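Local atomic coordinates of putative oxidoreductase molybdopterin-binding subunit (Sulfolobus tokodaii, PDB entry 4ZOH), a protein that binds a pterin cytosine dinucleotide and is probably the molybdopterin-binding subunit of an oxidoreductase related to xanthine dehydrogenase and aldehyde oxidase. Residues Ser498-Asp503 with Leu552-Ile557. Residues are numbered along the deposited sequence; the frame is centred on the assembly and turned at random.
Sequences SQKLKD and LDTTAI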
loop_
_atom_site.group_PDB
_atom_site.type_symbol
_atom_site.label_atom_id
_atom_site.label_comp_id
_atom_site.label_asym_id
_atom_site.label_seq_id
_atom_site.Cartn_x
_atom_site.Cartn_y
_atom_site.Cartn_z
ATOM N N SER A 498 14.791 21.612 17.410
ATOM C CA SER A 498 13.721 22.560 17.799
ATOM C C SER A 498 14.328 23.937 18.092
ATOM O O SER A 498 13.769 24.936 17.710
ATOM C CB SER A 498 12.993 22.030 19.037
ATOM O OG SER A 498 12.399 20.792 18.731
ATOM N N GLN A 499 15.483 23.940 18.780
ATOM C CA GLN A 499 16.189 25.189 19.149
ATOM C C GLN A 499 16.604 25.940 17.859
ATOM O O GLN A 499 16.285 27.140 17.721
ATOM C CB GLN A 499 17.391 24.906 20.102
ATOM C CG GLN A 499 18.103 26.199 20.630
ATOM C CD GLN A 499 17.122 27.183 21.318
ATOM O OE1 GLN A 499 16.328 26.787 22.189
ATOM N NE2 GLN A 499 17.127 28.441 20.880
ATOM N N LYS A 500 17.212 25.215 16.892
ATOM C CA LYS A 500 17.569 25.788 15.570
ATOM C C LYS A 500 16.354 26.426 14.917
ATOM O O LYS A 500 16.454 27.539 14.390
ATOM C CB LYS A 500 18.141 24.753 14.597
ATOM C CG LYS A 500 19.552 24.266 14.888
ATOM C CD LYS A 500 20.287 24.078 13.555
ATOM C CE LYS A 500 21.432 23.084 13.653
ATOM N NZ LYS A 500 20.929 21.719 13.345
ATOM N N LEU A 501 15.212 25.727 14.968
ATOM C CA LEU A 501 13.976 26.265 14.417
ATOM C C LEU A 501 13.566 27.568 15.120
ATOM O O LEU A 501 13.185 28.517 14.462
ATOM C CB LEU A 501 12.795 25.245 14.410
ATOM C CG LEU A 501 11.490 25.898 13.944
ATOM C CD1 LEU A 501 11.561 26.462 12.509
ATOM C CD2 LEU A 501 10.313 24.966 14.118
ATOM N N LYS A 502 13.625 27.576 16.444
ATOM C CA LYS A 502 13.225 28.752 17.231
ATOM C C LYS A 502 14.153 29.957 16.913
ATOM O O LYS A 502 13.672 31.066 16.655
ATOM C CB LYS A 502 13.292 28.396 18.718
ATOM C CG LYS A 502 12.683 29.434 19.667
ATOM C CD LYS A 502 13.154 29.189 21.083
ATOM C CE LYS A 502 12.712 30.316 22.000
ATOM N NZ LYS A 502 13.448 30.240 23.292
ATOM N N ASP A 503 15.463 29.703 16.919
ATOM C CA ASP A 503 16.458 30.692 16.513
ATOM C C ASP A 503 16.187 31.266 15.146
ATOM O O ASP A 503 16.375 32.484 14.932
ATOM C CB ASP A 503 17.889 30.126 16.525
ATOM C CG ASP A 503 18.339 29.723 17.899
ATOM O OD1 ASP A 503 19.318 28.922 18.003
ATOM O OD2 ASP A 503 17.682 30.179 18.877
ATOM N N LEU A 552 12.479 26.800 6.556
ATOM C CA LEU A 552 12.199 26.432 7.945
ATOM C C LEU A 552 12.109 24.890 8.053
ATOM O O LEU A 552 11.136 24.321 8.562
ATOM C CB LEU A 552 10.867 27.089 8.376
ATOM C CG LEU A 552 10.849 28.633 8.498
ATOM C CD1 LEU A 552 9.430 29.101 8.897
ATOM C CD2 LEU A 552 11.891 29.093 9.537
ATOM N N ASP A 553 13.088 24.220 7.483
ATOM C CA ASP A 553 13.186 22.762 7.560
ATOM C C ASP A 553 14.603 22.568 8.061
ATOM O O ASP A 553 15.528 22.950 7.391
ATOM C CB ASP A 553 12.997 22.128 6.152
ATOM C CG ASP A 553 12.781 20.606 6.208
ATOM O OD1 ASP A 553 13.485 19.872 6.964
ATOM O OD2 ASP A 553 11.840 20.132 5.547
ATOM N N THR A 554 14.786 21.983 9.232
ATOM C CA THR A 554 16.123 21.887 9.762
ATOM C C THR A 554 16.435 20.539 10.369
ATOM O O THR A 554 15.545 19.892 10.879
ATOM C CB THR A 554 16.502 23.095 10.683
ATOM O OG1 THR A 554 17.936 23.092 10.847
ATOM C CG2 THR A 554 15.805 23.054 12.023
ATOM N N THR A 555 17.672 20.102 10.233
ATOM C CA THR A 555 18.086 18.780 10.675
ATOM C C THR A 555 19.254 18.940 11.614
ATOM O O THR A 555 20.200 19.661 11.314
ATOM C CB THR A 555 18.462 17.876 9.453
ATOM O OG1 THR A 555 17.282 17.660 8.661
ATOM C CG2 THR A 555 18.990 16.531 9.890
ATOM N N ALA A 556 19.203 18.285 12.758
ATOM C CA ALA A 556 20.296 18.372 13.729
ATOM C C ALA A 556 20.825 16.973 13.927
ATOM O O ALA A 556 20.097 16.017 13.875
ATOM C CB ALA A 556 19.804 18.935 15.047
ATOM N N ILE A 557 22.113 16.850 14.134
ATOM C CA ILE A 557 22.663 15.547 14.403
ATOM C C ILE A 557 23.302 15.836 15.740
ATOM O O ILE A 557 24.098 16.800 15.856
ATOM C CB ILE A 557 23.713 15.113 13.352
ATOM C CG1 ILE A 557 23.076 14.885 11.965
ATOM C CG2 ILE A 557 24.500 13.898 13.848
ATOM C CD1 ILE A 557 24.087 14.695 10.811
HETATM O O HOH W 1 23.456 19.425 13.491
#
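Lys500 turns its CG anti to its own carbonyl carbon (chi1 -73°), and further bends at chi2 and chi4 carry the chain past Thr554 to the backbone of Thr555; Thr554, with OG1 anti to the backbone N (chi1 -164°), presents both OG1 and CG2 to the helix. The contact is helix-on-sheet packing within the molybdopterin cofactor-binding domain: the long helix 486-512 lies against strand 553-559, an outermost strand, within this chain, of a four-stranded mixed sheet. The short segments 498-503 and 553-557 run roughly antiparallel, at 141°, and their axes approach to 8.2 Å. Thr554 and Ala556 direct their CB atoms at the helix, whereas Thr555 between them points its CB away from it, and its side chain touches Val422 and Arg424 of the neighbouring strand 420-427. The Thr554 methyl CG2 sits 3.9 Å from Lys500 CB and also meets the backbone N of Leu501, while OG1 lies beside the aliphatic run of the lysine, 3.7 Å from CD. A glycine in place of Thr554 would probably open a gap against Lys500 CB and leave the lysine chain freer to swing away from the strand. Toward the N-terminal end of 552-557, Leu501 and Leu552 cross at about a right angle, Leu501 CD1 touching Leu552 CD2 at 4.0 Å. Val542 and Ala545 of helix 538-547 also pack on Leu552, and Ile425 and Val427 on Leu501, so this leucine pair joins two helices to the sheet. The second subunit, another copy of the protein, packs its Ser551 on Thr555. At the far end of the lysine, Lys500 NZ passes 3.5 Å from Ala556 CB. Lys500 NZ makes a weak hydrogen bond of 3.0 Å to Thr555 O, and another weak one to a water that accepts from Ile557 N at 3.0 Å.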